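Local coordinates for protein putative aminopeptidase (Leishmania major, PDB 5NTH) that probably removes amino acids from the N-termini of peptides as a manganese-dependent aminopeptidase of the M17 family, and binds the inhibitor actinonin, at residues D444-C456 against T524-R536. Sequence-based numbering, arbitrary orientation.
Sequences DMISAGLQSGDLC and TGYGVTLVFEFLR
Ala-448 and Phe-534 form the closest CA pair, 4.8 Å apart, between two helices of the catalytic domain, the axes of 444-452 and 528-536 passing 8.2 Å apart with their directions 119° from parallel. At the crossing the methyl of Ala-448 lies against the backbone of Phe-534, while CD1 of Leu-530 reaches N of Gly-449 at 3.2 Å, against bare helix backbone. Leu-530 is a knob in a hole formed by Met-445, Ala-448, Gly-449 and Ser-452. Met-445, bent at chi2 and chi3 (65° and 74°), curls its methyl over the centre of the Phe-534 ring, CE standing 3.5 Å from the centroid in a CH-pi contact, with SD oblique to the same face.

Beyond the helix end, Asp-454 turns its carboxylate to the start of helix 528-536. N of Gly-527, the N-cap residue, comes to OD2 from above the carboxylate plane in a hydrogen bond of 2.9 Å, and N of Thr-529 and Leu-530 add weak ones. CB of Asp-454 lies over one face of Tyr-526, and OD1 accepts a hydrogen bond from ND2 of Asn-153. Ser-452 OG accepts from Asp-454 N at 2.9 Å, forming an ST turn that ties the backbone of Asp-454 to the end of helix 444-452.

A buried carboxylate held by one good and two weak amide bonds at a helix N-terminus is probably stabilised as an anion by the helix dipole, so apolar interlocking and hydrogen bonding to the amides at the helix start together join the two elements, away from the manganese site.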
ATOM      1  N   ASP A 444     -31.011  22.293 -18.399  1.00 29.94           N
ATOM      2  CA  ASP A 444     -32.158  22.482 -17.498  1.00 29.99           C
ATOM      3  C   ASP A 444     -31.926  21.979 -16.077  1.00 28.56           C
ATOM      4  O   ASP A 444     -32.430  22.550 -15.116  1.00 29.54           O
ATOM      5  CB  ASP A 444     -33.411  21.784 -18.033  1.00 30.81           C
ATOM      6  CG  ASP A 444     -34.074  22.526 -19.233  1.00 32.18           C
ATOM      7  OD1 ASP A 444     -33.730  23.713 -19.572  1.00 31.29           O
ATOM      8  OD2 ASP A 444     -34.966  21.860 -19.834  1.00 32.52           O
ATOM      9  N   MET A 445     -31.213  20.881 -15.957  1.00 27.83           N
ATOM     10  CA  MET A 445     -30.855  20.360 -14.676  1.00 27.49           C
ATOM     11  C   MET A 445     -29.809  21.277 -14.045  1.00 26.41           C
ATOM     12  O   MET A 445     -29.920  21.582 -12.882  1.00 25.17           O
ATOM     13  CB  MET A 445     -30.371  18.931 -14.802  1.00 28.00           C
ATOM     14  CG  MET A 445     -30.223  18.229 -13.474  1.00 29.05           C
ATOM     15  SD  MET A 445     -31.756  17.963 -12.554  1.00 30.93           S
ATOM     16  CE  MET A 445     -32.564  16.639 -13.433  1.00 30.65           C
ATOM     17  N   ILE A 446     -28.837  21.763 -14.820  1.00 25.62           N
ATOM     18  CA  ILE A 446     -27.845  22.709 -14.283  1.00 25.11           C
ATOM     19  C   ILE A 446     -28.552  23.917 -13.690  1.00 25.19           C
ATOM     20  O   ILE A 446     -28.265  24.346 -12.572  1.00 25.32           O
ATOM     21  CB  ILE A 446     -26.812  23.140 -15.343  1.00 24.87           C
ATOM     22  CG1 ILE A 446     -25.995  21.943 -15.847  1.00 25.61           C
ATOM     23  CG2 ILE A 446     -25.837  24.185 -14.832  1.00 24.85           C
ATOM     24  CD1 ILE A 446     -25.742  20.814 -14.879  1.00 25.34           C
ATOM     25  N   SER A 447     -29.502  24.434 -14.446  1.00 25.40           N
ATOM     26  CA  SER A 447     -30.291  25.580 -14.014  1.00 25.12           C
ATOM     27  C   SER A 447     -31.169  25.335 -12.823  1.00 25.03           C
ATOM     28  O   SER A 447     -31.378  26.259 -12.049  1.00 25.36           O
ATOM     29  CB  SER A 447     -31.175  26.058 -15.152  1.00 24.66           C
ATOM     30  OG  SER A 447     -30.334  26.578 -16.153  1.00 24.86           O
ATOM     31  N   ALA A 448     -31.726  24.139 -12.683  1.00 24.76           N
ATOM     32  CA  ALA A 448     -32.544  23.883 -11.518  1.00 25.24           C
ATOM     33  C   ALA A 448     -31.628  23.795 -10.292  1.00 25.56           C
ATOM     34  O   ALA A 448     -32.003  24.158  -9.197  1.00 25.98           O
ATOM     35  CB  ALA A 448     -33.356  22.630 -11.704  1.00 25.41           C
ATOM     36  N   GLY A 449     -30.402  23.374 -10.515  1.00 25.78           N
ATOM     37  CA  GLY A 449     -29.385  23.410  -9.505  1.00 26.88           C
ATOM     38  C   GLY A 449     -29.000  24.805  -9.056  1.00 27.88           C
ATOM     39  O   GLY A 449     -28.763  25.022  -7.881  1.00 28.31           O
ATOM     40  N   LEU A 450     -28.910  25.751  -9.969  1.00 28.77           N
ATOM     41  CA  LEU A 450     -28.553  27.118  -9.576  1.00 30.32           C
ATOM     42  C   LEU A 450     -29.668  27.797  -8.822  1.00 31.69           C
ATOM     43  O   LEU A 450     -29.427  28.573  -7.902  1.00 34.67           O
ATOM     44  CB  LEU A 450     -28.226  27.973 -10.792  1.00 30.10           C
ATOM     45  CG  LEU A 450     -27.082  27.497 -11.665  1.00 30.73           C
ATOM     46  CD1 LEU A 450     -26.859  28.437 -12.853  1.00 30.39           C
ATOM     47  CD2 LEU A 450     -25.832  27.334 -10.796  1.00 31.39           C
ATOM     48  N   GLN A 451     -30.895  27.537  -9.248  1.00 32.76           N
ATOM     49  CA  GLN A 451     -32.058  28.105  -8.589  1.00 33.07           C
ATOM     50  C   GLN A 451     -32.338  27.432  -7.264  1.00 31.15           C
ATOM     51  O   GLN A 451     -32.835  28.081  -6.384  1.00 32.67           O
ATOM     52  CB  GLN A 451     -33.320  28.025  -9.472  1.00 35.17           C
ATOM     53  CG  GLN A 451     -33.497  29.159 -10.482  1.00 37.02           C
ATOM     54  CD  GLN A 451     -33.586  30.555  -9.856  1.00 38.88           C
ATOM     55  OE1 GLN A 451     -32.778  31.431 -10.207  1.00 41.20           O
ATOM     56  NE2 GLN A 451     -34.566  30.776  -8.932  1.00 37.37           N
ATOM     57  N   SER A 452     -32.046  26.141  -7.135  1.00 29.44           N
ATOM     58  CA  SER A 452     -32.369  25.373  -5.927  1.00 27.99           C
ATOM     59  C   SER A 452     -31.301  25.420  -4.852  1.00 27.30           C
ATOM     60  O   SER A 452     -31.584  25.066  -3.739  1.00 27.76           O
ATOM     61  CB  SER A 452     -32.594  23.888  -6.255  1.00 27.88           C
ATOM     62  OG  SER A 452     -31.391  23.223  -6.570  1.00 26.90           O
ATOM     63  N   GLY A 453     -30.073  25.779  -5.195  1.00 26.56           N
ATOM     64  CA  GLY A 453     -28.931  25.584  -4.312  1.00 26.21           C
ATOM     65  C   GLY A 453     -28.438  24.147  -4.118  1.00 26.26           C
ATOM     66  O   GLY A 453     -27.624  23.902  -3.230  1.00 25.32           O
ATOM     67  N   ASP A 454     -28.962  23.201  -4.904  1.00 26.60           N
ATOM     68  CA  ASP A 454     -28.453  21.819  -4.996  1.00 26.49           C
ATOM     69  C   ASP A 454     -27.655  21.754  -6.312  1.00 26.56           C
ATOM     70  O   ASP A 454     -28.156  21.338  -7.364  1.00 25.01           O
ATOM     71  CB  ASP A 454     -29.599  20.796  -5.069  1.00 26.94           C
ATOM     72  CG  ASP A 454     -30.293  20.532  -3.729  1.00 27.73           C
ATOM     73  OD1 ASP A 454     -29.985  21.170  -2.705  1.00 29.28           O
ATOM     74  OD2 ASP A 454     -31.179  19.645  -3.693  1.00 27.83           O
ATOM     75  N   LEU A 455     -26.401  22.145  -6.235  1.00 27.12           N
ATOM     76  CA  LEU A 455     -25.605  22.367  -7.423  1.00 28.22           C
ATOM     77  C   LEU A 455     -25.279  21.108  -8.253  1.00 28.91           C
ATOM     78  O   LEU A 455     -25.411  19.975  -7.810  1.00 29.28           O
ATOM     79  CB  LEU A 455     -24.324  23.107  -7.052  1.00 28.69           C
ATOM     80  CG  LEU A 455     -24.472  24.359  -6.193  1.00 28.92           C
ATOM     81  CD1 LEU A 455     -23.105  24.965  -5.904  1.00 29.68           C
ATOM     82  CD2 LEU A 455     -25.355  25.378  -6.870  1.00 28.94           C
ATOM     83  N   CYS A 456     -24.837  21.381  -9.475  1.00 29.04           N
ATOM     84  CA  CYS A 456     -24.795  20.446 -10.573  1.00 28.43           C
ATOM     85  C   CYS A 456     -23.757  20.876 -11.546  1.00 26.86           C
ATOM     86  O   CYS A 456     -23.513  22.068 -11.706  1.00 24.99           O
ATOM     87  CB  CYS A 456     -26.077  20.521 -11.352  1.00 29.68           C
ATOM     88  SG  CYS A 456     -27.295  19.424 -10.745  1.00 34.53           S
ATOM     89  N   THR A 524     -27.043  16.164   3.781  1.00 25.63           N
ATOM     90  CA  THR A 524     -27.417  17.494   3.319  1.00 25.71           C
ATOM     91  C   THR A 524     -28.841  17.615   2.822  1.00 25.79           C
ATOM     92  O   THR A 524     -29.342  18.720   2.690  1.00 26.45           O
ATOM     93  CB  THR A 524     -26.493  18.016   2.203  1.00 25.52           C
ATOM     94  OG1 THR A 524     -26.589  17.182   1.044  1.00 25.66           O
ATOM     95  CG2 THR A 524     -25.061  18.076   2.696  1.00 25.57           C
ATOM     96  N   GLY A 525     -29.488  16.497   2.534  1.00 26.23           N
ATOM     97  CA  GLY A 525     -30.805  16.506   1.894  1.00 26.68           C
ATOM     98  C   GLY A 525     -30.751  16.737   0.383  1.00 26.93           C
ATOM     99  O   GLY A 525     -31.799  16.841  -0.271  1.00 27.69           O
ATOM    100  N   TYR A 526     -29.538  16.814  -0.177  1.00 25.98           N
ATOM    101  CA  TYR A 526     -29.351  17.068  -1.594  1.00 25.69           C
ATOM    102  C   TYR A 526     -30.244  16.192  -2.446  1.00 26.46           C
ATOM    103  O   TYR A 526     -30.330  14.993  -2.213  1.00 26.86           O
ATOM    104  CB  TYR A 526     -27.927  16.794  -2.007  1.00 24.89           C
ATOM    105  CG  TYR A 526     -27.635  17.179  -3.427  1.00 24.06           C
ATOM    106  CD1 TYR A 526     -28.187  16.474  -4.516  1.00 23.80           C
ATOM    107  CD2 TYR A 526     -26.808  18.239  -3.704  1.00 23.65           C
ATOM    108  CE1 TYR A 526     -27.917  16.832  -5.827  1.00 22.99           C
ATOM    109  CE2 TYR A 526     -26.523  18.584  -5.013  1.00 23.73           C
ATOM    110  CZ  TYR A 526     -27.077  17.872  -6.062  1.00 23.17           C
ATOM    111  OH  TYR A 526     -26.803  18.279  -7.333  1.00 23.52           O
ATOM    112  N   GLY A 527     -30.861  16.813  -3.452  1.00 26.81           N
ATOM    113  CA  GLY A 527     -31.666  16.129  -4.428  1.00 26.90           C
ATOM    114  C   GLY A 527     -33.104  16.569  -4.381  1.00 27.62           C
ATOM    115  O   GLY A 527     -33.750  16.656  -5.414  1.00 28.05           O
ATOM    116  N   VAL A 528     -33.602  16.828  -3.181  1.00 28.69           N
ATOM    117  CA  VAL A 528     -35.010  17.108  -2.942  1.00 29.93           C
ATOM    118  C   VAL A 528     -35.457  18.380  -3.646  1.00 31.36           C
ATOM    119  O   VAL A 528     -36.551  18.439  -4.219  1.00 33.40           O
ATOM    120  CB  VAL A 528     -35.274  17.314  -1.442  1.00 30.32           C
ATOM    121  CG1 VAL A 528     -36.701  17.788  -1.211  1.00 30.65           C
ATOM    122  CG2 VAL A 528     -35.018  16.024  -0.665  1.00 30.15           C
ATOM    123  N   THR A 529     -34.612  19.402  -3.562  1.00 31.43           N
ATOM    124  CA  THR A 529     -34.921  20.722  -4.088  1.00 30.55           C
ATOM    125  C   THR A 529     -34.419  20.881  -5.523  1.00 30.09           C
ATOM    126  O   THR A 529     -34.885  21.781  -6.259  1.00 30.31           O
ATOM    127  CB  THR A 529     -34.330  21.831  -3.184  1.00 31.05           C
ATOM    128  OG1 THR A 529     -34.666  21.575  -1.815  1.00 31.88           O
ATOM    129  CG2 THR A 529     -34.899  23.190  -3.529  1.00 31.77           C
ATOM    130  N   LEU A 530     -33.466  20.039  -5.933  1.00 27.98           N
ATOM    131  CA  LEU A 530     -33.038  20.052  -7.311  1.00 26.34           C
ATOM    132  C   LEU A 530     -34.229  19.644  -8.176  1.00 25.47           C
ATOM    133  O   LEU A 530     -34.590  20.336  -9.121  1.00 24.87           O
ATOM    134  CB  LEU A 530     -31.857  19.125  -7.509  1.00 26.48           C
ATOM    135  CG  LEU A 530     -31.354  19.014  -8.953  1.00 27.04           C
ATOM    136  CD1 LEU A 530     -30.793  20.320  -9.521  1.00 26.91           C
ATOM    137  CD2 LEU A 530     -30.326  17.910  -8.986  1.00 27.25           C
ATOM    138  N   VAL A 531     -34.856  18.540  -7.792  1.00 25.34           N
ATOM    139  CA  VAL A 531     -35.963  17.911  -8.524  1.00 25.27           C
ATOM    140  C   VAL A 531     -37.264  18.711  -8.485  1.00 26.38           C
ATOM    141  O   VAL A 531     -38.001  18.768  -9.460  1.00 27.17           O
ATOM    142  CB  VAL A 531     -36.226  16.524  -7.946  1.00 24.78           C
ATOM    143  CG1 VAL A 531     -37.573  15.967  -8.349  1.00 25.00           C
ATOM    144  CG2 VAL A 531     -35.149  15.577  -8.408  1.00 25.03           C
ATOM    145  N   PHE A 532     -37.561  19.291  -7.337  1.00 27.33           N
ATOM    146  CA  PHE A 532     -38.655  20.213  -7.234  1.00 27.26           C
ATOM    147  C   PHE A 532     -38.487  21.342  -8.256  1.00 27.33           C
ATOM    148  O   PHE A 532     -39.391  21.592  -9.034  1.00 27.43           O
ATOM    149  CB  PHE A 532     -38.741  20.747  -5.815  1.00 27.63           C
ATOM    150  CG  PHE A 532     -40.058  21.364  -5.490  1.00 27.83           C
ATOM    151  CD1 PHE A 532     -40.284  22.692  -5.731  1.00 27.68           C
ATOM    152  CD2 PHE A 532     -41.090  20.591  -4.944  1.00 28.78           C
ATOM    153  CE1 PHE A 532     -41.511  23.257  -5.417  1.00 28.68           C
ATOM    154  CE2 PHE A 532     -42.325  21.149  -4.621  1.00 28.85           C
ATOM    155  CZ  PHE A 532     -42.531  22.488  -4.857  1.00 28.50           C
ATOM    156  N   GLU A 533     -37.321  21.978  -8.306  1.00 28.42           N
ATOM    157  CA  GLU A 533     -37.095  23.068  -9.277  1.00 29.59           C
ATOM    158  C   GLU A 533     -37.190  22.575 -10.705  1.00 29.76           C
ATOM    159  O   GLU A 533     -37.966  23.116 -11.503  1.00 30.84           O
ATOM    160  CB  GLU A 533     -35.734  23.743  -9.097  1.00 30.84           C
ATOM    161  CG  GLU A 533     -35.774  24.900  -8.122  1.00 33.22           C
ATOM    162  CD  GLU A 533     -36.678  26.061  -8.571  1.00 35.57           C
ATOM    163  OE1 GLU A 533     -36.616  26.468  -9.764  1.00 34.64           O
ATOM    164  OE2 GLU A 533     -37.453  26.578  -7.705  1.00 38.58           O
ATOM    165  N   PHE A 534     -36.401  21.549 -11.003  1.00 28.17           N
ATOM    166  CA  PHE A 534     -36.328  20.985 -12.320  1.00 28.22           C
ATOM    167  C   PHE A 534     -37.708  20.680 -12.899  1.00 28.34           C
ATOM    168  O   PHE A 534     -37.988  21.062 -14.027  1.00 28.06           O
ATOM    169  CB  PHE A 534     -35.457  19.720 -12.298  1.00 28.76           C
ATOM    170  CG  PHE A 534     -35.344  19.050 -13.629  1.00 28.26           C
ATOM    171  CD1 PHE A 534     -34.529  19.589 -14.617  1.00 28.63           C
ATOM    172  CD2 PHE A 534     -36.081  17.907 -13.907  1.00 28.01           C
ATOM    173  CE1 PHE A 534     -34.441  18.992 -15.863  1.00 28.79           C
ATOM    174  CE2 PHE A 534     -35.991  17.292 -15.143  1.00 28.34           C
ATOM    175  CZ  PHE A 534     -35.171  17.836 -16.124  1.00 28.69           C
ATOM    176  N   LEU A 535     -38.562  20.023 -12.121  1.00 29.03           N
ATOM    177  CA  LEU A 535     -39.931  19.730 -12.539  1.00 29.65           C
ATOM    178  C   LEU A 535     -40.850  20.953 -12.549  1.00 31.73           C
ATOM    179  O   LEU A 535     -41.698  21.054 -13.420  1.00 30.61           O
ATOM    180  CB  LEU A 535     -40.534  18.657 -11.645  1.00 29.44           C
ATOM    181  CG  LEU A 535     -39.783  17.334 -11.673  1.00 29.67           C
ATOM    182  CD1 LEU A 535     -40.418  16.287 -10.785  1.00 29.69           C
ATOM    183  CD2 LEU A 535     -39.709  16.805 -13.100  1.00 30.54           C
ATOM    184  N   ARG A 536     -40.689  21.872 -11.593  1.00 35.08           N
ATOM    185  CA  ARG A 536     -41.504  23.079 -11.584  1.00 39.08           C
ATOM    186  C   ARG A 536     -41.264  23.891 -12.872  1.00 44.66           C
ATOM    187  O   ARG A 536     -42.226  24.277 -13.547  1.00 48.69           O
ATOM    188  CB  ARG A 536     -41.305  23.949 -10.328  1.00 40.24           C
ATOM    189  CG  ARG A 536     -42.630  24.429  -9.748  1.00 42.51           C
ATOM    190  CD  ARG A 536     -42.564  25.426  -8.603  1.00 43.93           C
ATOM    191  NE  ARG A 536     -41.983  26.706  -9.022  1.00 45.72           N
ATOM    192  CZ  ARG A 536     -40.789  27.177  -8.655  1.00 46.91           C
ATOM    193  NH1 ARG A 536     -39.997  26.497  -7.829  1.00 51.26           N
ATOM    194  NH2 ARG A 536     -40.376  28.348  -9.114  1.00 45.01           N
TER